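Amidase, hydantoinase/carbamoylase family (Burkholderia vietnamiensis, PDB 5I4M) probably hydrolyses N-carbamoyl-L-amino acids as a zinc-dependent hydrolase of the M20 peptidase family, with two zinc ions held in each subunit. Local coordinates at residues G286-H291 with G300-T305; T23-D28 with N131-E136; A94-V99 with E138-V143. One frame throughout, in Å; residues are numbered along the deposited sequence. Where two conformers were deposited one is given.

Interaction 1 (G286-H291 with G300-T305); sequences GMMQVH and GRVFFT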
loop_
_atom_site.group_PDB
_atom_site.type_symbol
_atom_site.label_atom_id
_atom_site.label_comp_id
_atom_site.label_asym_id
_atom_site.label_seq_id
_atom_site.Cartn_x
_atom_site.Cartn_y
_atom_site.Cartn_z
ATOM N N GLY A 286 -0.554 -9.788 6.332
ATOM C CA GLY A 286 -0.980 -8.561 6.977
ATOM C C GLY A 286 -0.462 -7.301 6.319
ATOM O O GLY A 286 -1.009 -6.217 6.530
ATOM N N MET A 287 0.590 -7.421 5.519
ATOM C CA MET A 287 1.268 -6.255 4.965
ATOM C C MET A 287 1.512 -6.480 3.482
ATOM O O MET A 287 1.982 -7.550 3.082
ATOM C CB MET A 287 2.590 -5.992 5.704
ATOM C CG MET A 287 3.357 -4.777 5.191
ATOM S SD MET A 287 4.927 -4.649 6.044
ATOM C CE MET A 287 5.614 -3.188 5.256
ATOM N N MET A 288 1.195 -5.473 2.672
ATOM C CA MET A 288 1.336 -5.571 1.227
ATOM C C MET A 288 1.639 -4.183 0.687
ATOM O O MET A 288 1.008 -3.210 1.101
ATOM C CB MET A 288 0.063 -6.125 0.565
ATOM C CG MET A 288 0.216 -6.301 -0.944
ATOM S SD MET A 288 -1.154 -7.160 -1.750
ATOM C CE MET A 288 -0.860 -8.836 -1.180
ATOM N N GLN A 289 2.602 -4.098 -0.232
ATOM C CA GLN A 289 2.969 -2.840 -0.889
ATOM C C GLN A 289 2.986 -3.085 -2.393
ATOM O O GLN A 289 3.778 -3.897 -2.874
ATOM C CB GLN A 289 4.348 -2.331 -0.435
ATOM C CG GLN A 289 4.503 -1.984 1.066
ATOM C CD GLN A 289 5.972 -1.762 1.482
ATOM O OE1 GLN A 289 6.873 -2.420 0.978
ATOM N NE2 GLN A 289 6.203 -0.825 2.398
ATOM N N VAL A 290 2.126 -2.388 -3.132
ATOM C CA VAL A 290 1.978 -2.585 -4.574
ATOM C C VAL A 290 2.729 -1.485 -5.310
ATOM O O VAL A 290 2.685 -0.319 -4.900
ATOM C CB VAL A 290 0.487 -2.588 -4.966
ATOM C CG1 VAL A 290 0.303 -2.755 -6.484
ATOM C CG2 VAL A 290 -0.269 -3.667 -4.178
ATOM N N HIS A 291 3.418 -1.844 -6.407
ATOM C CA HIS A 291 4.147 -0.876 -7.217
ATOM C C HIS A 291 3.755 -1.031 -8.684
ATOM O O HIS A 291 3.736 -2.159 -9.202
ATOM C CB HIS A 291 5.663 -1.062 -7.030
ATOM C CG HIS A 291 6.100 -1.075 -5.593
ATOM N ND1 HIS A 291 6.410 0.073 -4.895
ATOM C CD2 HIS A 291 6.277 -2.100 -4.723
ATOM C CE1 HIS A 291 6.754 -0.242 -3.658
ATOM N NE2 HIS A 291 6.689 -1.555 -3.530
ATOM N N GLY A 300 3.731 -4.168 -11.336
ATOM C CA GLY A 300 4.954 -4.818 -11.767
ATOM C C GLY A 300 5.772 -5.369 -10.618
ATOM O O GLY A 300 6.684 -6.171 -10.835
ATOM N N ARG A 301 5.455 -4.962 -9.387
ATOM C CA ARG A 301 6.181 -5.445 -8.217
ATOM C C ARG A 301 5.257 -5.394 -7.010
ATOM O O ARG A 301 4.591 -4.384 -6.784
ATOM C CB ARG A 301 7.441 -4.603 -7.966
ATOM C CG ARG A 301 8.393 -5.195 -6.937
ATOM C CD ARG A 301 9.669 -4.362 -6.780
ATOM N NE ARG A 301 9.452 -3.116 -6.042
ATOM C CZ ARG A 301 9.520 -1.898 -6.578
ATOM N NH1 ARG A 301 9.803 -1.742 -7.866
ATOM N NH2 ARG A 301 9.306 -0.828 -5.820
ATOM N N VAL A 302 5.202 -6.477 -6.240
ATOM C CA VAL A 302 4.417 -6.464 -5.007
ATOM C C VAL A 302 5.241 -7.115 -3.906
ATOM O O VAL A 302 5.734 -8.240 -4.067
ATOM C CB VAL A 302 3.052 -7.166 -5.152
ATOM C CG1 VAL A 302 2.320 -7.159 -3.794
ATOM C CG2 VAL A 302 2.195 -6.474 -6.224
ATOM N N PHE A 303 5.394 -6.399 -2.799
ATOM C CA PHE A 303 5.991 -6.916 -1.573
ATOM C C PHE A 303 4.870 -7.288 -0.615
ATOM O O PHE A 303 3.893 -6.543 -0.484
ATOM C CB PHE A 303 6.893 -5.850 -0.936
ATOM C CG PHE A 303 7.317 -6.154 0.484
ATOM C CD1 PHE A 303 6.532 -5.753 1.562
ATOM C CD2 PHE A 303 8.511 -6.808 0.737
ATOM C CE1 PHE A 303 6.923 -6.026 2.877
ATOM C CE2 PHE A 303 8.916 -7.073 2.045
ATOM C CZ PHE A 303 8.118 -6.681 3.113
ATOM N N PHE A 304 5.009 -8.429 0.064
ATOM C CA PHE A 304 4.023 -8.765 1.088
ATOM C C PHE A 304 4.645 -9.716 2.103
ATOM O O PHE A 304 5.718 -10.290 1.880
ATOM C CB PHE A 304 2.740 -9.349 0.484
ATOM C CG PHE A 304 2.949 -10.624 -0.286
ATOM C CD1 PHE A 304 3.386 -10.591 -1.601
ATOM C CD2 PHE A 304 2.701 -11.841 0.302
ATOM C CE1 PHE A 304 3.578 -11.767 -2.313
ATOM C CE2 PHE A 304 2.893 -13.017 -0.402
ATOM C CZ PHE A 304 3.336 -12.974 -1.709
ATOM N N THR A 305 3.954 -9.862 3.232
ATOM C CA THR A 305 4.430 -10.661 4.352
ATOM C C THR A 305 3.558 -11.891 4.539
ATOM O O THR A 305 2.380 -11.908 4.163
ATOM C CB THR A 305 4.440 -9.849 5.654
ATOM O OG1 THR A 305 3.110 -9.400 5.957
ATOM C CG2 THR A 305 5.358 -8.643 5.514
HETATM O O HOH W 1 1.676 -11.159 7.495
#
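The antiparallel hairpin of strands 282-291 and 297-310 brings M288, Q289, V290 and H291 opposite F304, F303, V302 and R301. Q289 and F303 are a hydrogen-bonded pair: Q289 N reaches F303 O at 2.8 Å, and F303 N returns to Q289 O. Toward the turn the pairing changes, because G300 N (2.9 Å) and R301 N both donate to H291 O, a classic beta bulge. The side chains of H291 and R301 were each modelled in two conformers; in the pair described, R301 is extended to CD and turns at chi3 (74°), which sets NE, and its NH2 lies above the imidazole centre, 3.2 Å from H291 CG, with the planes 30° apart. On the same face OE1 of Q289 lies 3.4 Å from F303 CD1. Just before the strand, M287 makes a Met-aromatic contact, its SD in the ring plane at the edge of F303, 5.4 Å from the centroid. The hairpin belongs to the M20 dimerisation domain, where N293 of the second subunit accepts a hydrogen bond from M288 N and V290 of that subunit packs on M288. The other face is apolar. M288 CG touches V302 CG1 at 3.6 Å and M288 CE touches F304 CB, while V302 and F304 pack on A263 of helix 259-276. At the far end T305 N donates to M287 O at 3.0 Å, and T305 OG1, set between its own backbone N and carbonyl carbon (chi1 60°), takes a weak bond from M287 N and donates to a water that also accepts from G286 N.

Interaction 2 (T23-D28 with N131-E136); sequences TSIKVD and NDHGIE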
loop_
_atom_site.group_PDB
_atom_site.type_symbol
_atom_site.label_atom_id
_atom_site.label_comp_id
_atom_site.label_asym_id
_atom_site.label_seq_id
_atom_site.Cartn_x
_atom_site.Cartn_y
_atom_site.Cartn_z
ATOM N N THR A 23 -3.833 -13.852 51.741
ATOM C CA THR A 23 -4.043 -12.877 50.682
ATOM C C THR A 23 -3.809 -11.447 51.149
ATOM O O THR A 23 -4.128 -10.511 50.414
ATOM C CB THR A 23 -5.458 -13.018 50.120
ATOM O OG1 THR A 23 -6.401 -12.936 51.193
ATOM C CG2 THR A 23 -5.625 -14.362 49.431
ATOM N N SER A 24 -3.253 -11.258 52.351
ATOM C CA SER A 24 -3.049 -9.907 52.875
ATOM C C SER A 24 -2.046 -9.117 52.041
ATOM O O SER A 24 -2.103 -7.883 52.007
ATOM C CB SER A 24 -2.592 -9.977 54.331
ATOM O OG SER A 24 -1.499 -10.864 54.472
ATOM N N ILE A 25 -1.127 -9.800 51.367
ATOM C CA ILE A 25 -0.191 -9.149 50.460
ATOM C C ILE A 25 -0.835 -9.136 49.078
ATOM O O ILE A 25 -0.906 -10.168 48.406
ATOM C CB ILE A 25 1.161 -9.868 50.440
ATOM C CG1 ILE A 25 1.739 -9.939 51.855
ATOM C CG2 ILE A 25 2.123 -9.178 49.480
ATOM C CD1 ILE A 25 3.023 -10.719 51.933
ATOM N N LYS A 26 -1.315 -7.972 48.650
ATOM C CA LYS A 26 -2.052 -7.894 47.398
ATOM C C LYS A 26 -1.839 -6.525 46.771
ATOM O O LYS A 26 -1.395 -5.580 47.427
ATOM C CB LYS A 26 -3.547 -8.174 47.609
ATOM C CG LYS A 26 -4.208 -7.341 48.700
ATOM C CD LYS A 26 -5.695 -7.686 48.823
ATOM C CE LYS A 26 -6.421 -6.728 49.758
ATOM N NZ LYS A 26 -5.987 -6.885 51.173
ATOM N N VAL A 27 -2.149 -6.433 45.482
ATOM C CA VAL A 27 -1.877 -5.204 44.748
ATOM C C VAL A 27 -2.948 -4.165 45.061
ATOM O O VAL A 27 -4.013 -4.467 45.615
ATOM C CB VAL A 27 -1.785 -5.466 43.234
ATOM C CG1 VAL A 27 -0.691 -6.477 42.939
ATOM C CG2 VAL A 27 -3.119 -5.951 42.703
ATOM N N ASP A 28 -2.637 -2.918 44.718
ATOM C CA ASP A 28 -3.598 -1.816 44.718
ATOM C C ASP A 28 -4.204 -1.783 43.319
ATOM O O ASP A 28 -3.608 -1.241 42.388
ATOM C CB ASP A 28 -2.892 -0.510 45.077
ATOM C CG ASP A 28 -3.841 0.676 45.206
ATOM O OD1 ASP A 28 -4.906 0.698 44.549
ATOM O OD2 ASP A 28 -3.496 1.606 45.968
ATOM N N ASN A 131 6.798 -2.202 48.233
ATOM C CA ASN A 131 7.080 -1.053 49.091
ATOM C C ASN A 131 5.965 -0.838 50.105
ATOM O O ASN A 131 6.230 -0.640 51.300
ATOM C CB ASN A 131 7.283 0.205 48.246
ATOM C CG ASN A 131 8.508 0.119 47.364
ATOM O OD1 ASN A 131 9.372 -0.721 47.577
ATOM N ND2 ASN A 131 8.589 0.995 46.363
ATOM N N ASP A 132 4.708 -0.871 49.646
ATOM C CA ASP A 132 3.577 -0.632 50.539
ATOM C C ASP A 132 3.597 -1.584 51.727
ATOM O O ASP A 132 3.290 -1.186 52.858
ATOM C CB ASP A 132 2.258 -0.782 49.780
ATOM C CG ASP A 132 1.998 0.358 48.825
ATOM O OD1 ASP A 132 2.719 1.372 48.894
ATOM O OD2 ASP A 132 1.061 0.236 48.009
ATOM N N HIS A 133 3.952 -2.841 51.489
ATOM C CA HIS A 133 3.927 -3.850 52.536
ATOM C C HIS A 133 5.268 -4.015 53.226
ATOM O O HIS A 133 5.398 -4.882 54.099
ATOM C CB HIS A 133 3.460 -5.190 51.956
ATOM C CG HIS A 133 2.014 -5.206 51.579
ATOM N ND1 HIS A 133 1.578 -4.998 50.288
ATOM C CD2 HIS A 133 0.902 -5.388 52.328
ATOM C CE1 HIS A 133 0.258 -5.058 50.256
ATOM N NE2 HIS A 133 -0.177 -5.293 51.481
ATOM N N GLY A 134 6.258 -3.204 52.866
ATOM C CA GLY A 134 7.548 -3.255 53.538
ATOM C C GLY A 134 8.257 -4.580 53.376
ATOM O O GLY A 134 8.947 -5.035 54.299
ATOM N N ILE A 135 8.110 -5.207 52.219
ATOM C CA ILE A 135 8.652 -6.535 51.981
ATOM C C ILE A 135 10.070 -6.420 51.446
ATOM O O ILE A 135 10.322 -5.730 50.447
ATOM C CB ILE A 135 7.762 -7.315 51.005
ATOM C CG1 ILE A 135 6.402 -7.587 51.644
ATOM C CG2 ILE A 135 8.448 -8.611 50.565
ATOM C CD1 ILE A 135 5.394 -8.150 50.676
ATOM N N GLU A 136 10.994 -7.104 52.104
ATOM C CA GLU A 136 12.347 -7.285 51.607
ATOM C C GLU A 136 12.440 -8.653 50.948
ATOM O O GLU A 136 12.051 -9.659 51.550
ATOM C CB GLU A 136 13.364 -7.170 52.739
ATOM C CG GLU A 136 14.789 -7.508 52.334
ATOM C CD GLU A 136 15.776 -7.344 53.483
ATOM O OE1 GLU A 136 15.812 -8.218 54.381
ATOM O OE2 GLU A 136 16.509 -6.332 53.488
HETATM O O HOH W 2 -1.910 1.299 48.109
#
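A small surface contact, part aromatic and part aliphatic, joins the loop leading into helix 29-39 to the turn that follows helix 117-132, with I25 meeting H133 and I135. H133 CG, anti to its own carbonyl carbon (chi1 -70°), is directed at the loop, and the imidazole comes up against the loop backbone. I25 CA lies over one face of the ring, 4.2 Å from its centroid and 18° off the normal, a CH-pi contact displaced toward the rim. K26 O approaches the same ring near its plane, 3.3 Å from H133 CE1, and S24 O lies 3.3 Å from H133 NE2. The other ring nitrogen, ND1, is hydrogen-bonded to S129 O one turn back in the helix, which helps fix the ring's rotation.

Beside the imidazole the two isoleucines reach toward each other, tip to tip: I135 CD1 is 3.6 Å from I25 CG2 and nearly as close to I25 CD1. Both pack also on helix 411-429, I25 on L422 and I135 on L426, so that helix backs the aliphatic half of the contact. Farther along the loop a water donates to D28 OD2 at 2.7 Å and to D132 OD2 at 3.2 Å. These carboxylate oxygens stand 5.2 Å apart, and a salt bridge from R31 to D132 OD2 probably eases their repulsion.

Both segments border helix ends. D28 is the N-cap of helix 29-39, its OD1 accepting from R31 N, whereas G134, with positive phi and its N bonded to N131 O at 3.0 Å, closes helix 117-132 in a Schellman motif.

Interaction 3 (A94-V99 with E138-V143); sequences ADAAPV and EHPVEV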
loop_
_atom_site.group_PDB
_atom_site.type_symbol
_atom_site.label_atom_id
_atom_site.label_comp_id
_atom_site.label_asym_id
_atom_site.label_seq_id
_atom_site.Cartn_x
_atom_site.Cartn_y
_atom_site.Cartn_z
ATOM N N ALA A 94 23.044 -8.463 47.652
ATOM C CA ALA A 94 23.349 -7.438 46.657
ATOM C C ALA A 94 23.647 -8.041 45.288
ATOM O O ALA A 94 23.216 -7.506 44.259
ATOM C CB ALA A 94 24.526 -6.588 47.134
ATOM N N ASP A 95 24.380 -9.150 45.243
ATOM C CA ASP A 95 24.799 -9.704 43.965
ATOM C C ASP A 95 23.939 -10.884 43.526
ATOM O O ASP A 95 24.333 -11.624 42.618
ATOM C CB ASP A 95 26.273 -10.104 44.019
ATOM C CG ASP A 95 26.598 -10.968 45.208
ATOM O OD1 ASP A 95 25.676 -11.608 45.754
ATOM O OD2 ASP A 95 27.784 -11.007 45.600
ATOM N N ALA A 96 22.777 -11.073 44.141
ATOM C CA ALA A 96 21.915 -12.177 43.745
ATOM C C ALA A 96 21.324 -11.909 42.367
ATOM O O ALA A 96 21.107 -10.760 41.971
ATOM C CB ALA A 96 20.798 -12.387 44.769
ATOM N N ALA A 97 21.090 -12.986 41.628
ATOM C CA ALA A 97 20.448 -12.867 40.332
ATOM C C ALA A 97 19.005 -12.402 40.514
ATOM O O ALA A 97 18.337 -12.808 41.472
ATOM C CB ALA A 97 20.486 -14.204 39.589
ATOM N N PRO A 98 18.502 -11.543 39.635
ATOM C CA PRO A 98 17.175 -10.967 39.851
ATOM C C PRO A 98 16.058 -11.885 39.390
ATOM O O PRO A 98 16.234 -12.740 38.519
ATOM C CB PRO A 98 17.207 -9.694 38.994
ATOM C CG PRO A 98 18.118 -10.067 37.847
ATOM C CD PRO A 98 19.192 -10.934 38.483
ATOM N N VAL A 99 14.894 -11.699 40.003
ATOM C CA VAL A 99 13.642 -12.200 39.456
ATOM C C VAL A 99 13.041 -11.062 38.649
ATOM O O VAL A 99 12.823 -9.969 39.180
ATOM C CB VAL A 99 12.685 -12.668 40.561
ATOM C CG1 VAL A 99 11.342 -13.033 39.962
ATOM C CG2 VAL A 99 13.288 -13.864 41.295
ATOM N N GLU A 138 14.861 -11.642 48.927
ATOM C CA GLU A 138 16.235 -12.139 48.918
ATOM C C GLU A 138 16.935 -11.769 47.613
ATOM O O GLU A 138 18.026 -11.183 47.618
ATOM C CB GLU A 138 16.238 -13.653 49.126
ATOM C CG GLU A 138 17.621 -14.255 49.294
ATOM C CD GLU A 138 18.092 -14.268 50.743
ATOM O OE1 GLU A 138 19.061 -15.006 51.033
ATOM O OE2 GLU A 138 17.489 -13.558 51.584
ATOM N N HIS A 139 16.326 -12.100 46.501
ATOM C CA HIS A 139 16.806 -11.702 45.193
ATOM C C HIS A 139 16.296 -10.303 44.858
ATOM O O HIS A 139 15.172 -9.951 45.219
ATOM C CB HIS A 139 16.321 -12.680 44.116
ATOM C CG HIS A 139 16.799 -14.086 44.303
ATOM N ND1 HIS A 139 17.823 -14.628 43.553
ATOM C CD2 HIS A 139 16.386 -15.066 45.140
ATOM C CE1 HIS A 139 18.020 -15.883 43.924
ATOM N NE2 HIS A 139 17.163 -16.172 44.887
ATOM N N PRO A 140 17.077 -9.502 44.136
ATOM C CA PRO A 140 16.524 -8.265 43.589
ATOM C C PRO A 140 15.390 -8.591 42.632
ATOM O O PRO A 140 15.293 -9.695 42.091
ATOM C CB PRO A 140 17.715 -7.631 42.858
ATOM C CG PRO A 140 18.614 -8.784 42.537
ATOM C CD PRO A 140 18.464 -9.729 43.697
ATOM N N VAL A 141 14.517 -7.610 42.439
ATOM C CA VAL A 141 13.383 -7.718 41.533
ATOM C C VAL A 141 13.527 -6.631 40.480
ATOM O O VAL A 141 13.919 -5.504 40.797
ATOM C CB VAL A 141 12.051 -7.589 42.303
ATOM C CG1 VAL A 141 10.896 -7.336 41.354
ATOM C CG2 VAL A 141 11.801 -8.846 43.159
ATOM N N GLU A 142 13.254 -6.970 39.221
ATOM C CA GLU A 142 13.359 -5.989 38.149
ATOM C C GLU A 142 12.102 -5.985 37.295
ATOM O O GLU A 142 11.480 -7.026 37.083
ATOM C CB GLU A 142 14.573 -6.276 37.239
ATOM C CG GLU A 142 15.922 -6.122 37.925
ATOM C CD GLU A 142 17.088 -6.280 36.959
ATOM O OE1 GLU A 142 18.246 -6.299 37.415
ATOM O OE2 GLU A 142 16.846 -6.396 35.742
ATOM N N VAL A 143 11.729 -4.800 36.805
ATOM C CA VAL A 143 10.719 -4.641 35.759
ATOM C C VAL A 143 11.430 -4.164 34.502
ATOM O O VAL A 143 12.249 -3.243 34.568
ATOM C CB VAL A 143 9.625 -3.639 36.169
ATOM C CG1 VAL A 143 8.500 -3.622 35.133
ATOM C CG2 VAL A 143 9.101 -3.974 37.545
#
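A96 is the first residue of 94-99 to meet the other segment: its CB sits 3.7 Å from P140 CD, and its carbonyl oxygen lies against CG of the same proline ring. The carbonyl of A97 follows, gripped by a side chain. H139 ND1 donates to A97 O at 2.8 Å, with the acceptor close to the imidazole plane and the donor in the carbonyl plane. With CG anti to its own carbonyl carbon (chi1 -61°), H139 holds its ring at the A97 carbonyl; the same ring stacks on that of H205. P98 then packs over P140, CB to CG 3.9 Å, while its CA makes a CA-H...O contact with P140 O. The P98 ring also crosses the extended side chain of E142, CG of the proline 3.8 Å from E142 OE1; that oxygen is held by salt bridges to R202 and R88, so the ring rests against a carboxylate whose charge these arginines probably balance. With V99 the loop becomes strand. V99 N donates to P140 O at 2.9 Å and V99 O accepts from E142 N at 3.0 Å, bracketing V141 in a parallel beta bridge. The contact thus begins the pairing of strands 99-103 and 141-145 in the M20 catalytic domain. On its flanks, V99 and V141 both pack on A429 of helix 411-429, V141 also meets I127 of helix 117-132, and R88 of strand 85-89 lies against both P98 and P140.

Interactions 2 and 3 are neighbours, their centres about 17 Å apart, while interaction 1 lies on the opposite side of the chain's centre, its own centre about 46 Å from that of interaction 3. Helix 117-132 runs out into the turn of interaction 2, and the chain then enters strand 141-145 in interaction 3; helix 411-429 packs against both. Interactions 1 and 3 are buried and built on strand pairing, antiparallel within a hairpin in the first and parallel between strands distant in sequence in the third. Interaction 2 is the surface contact, relying on an imidazole, two isoleucines and a bridging water. Among the three, the second subunit touches interaction 1 alone.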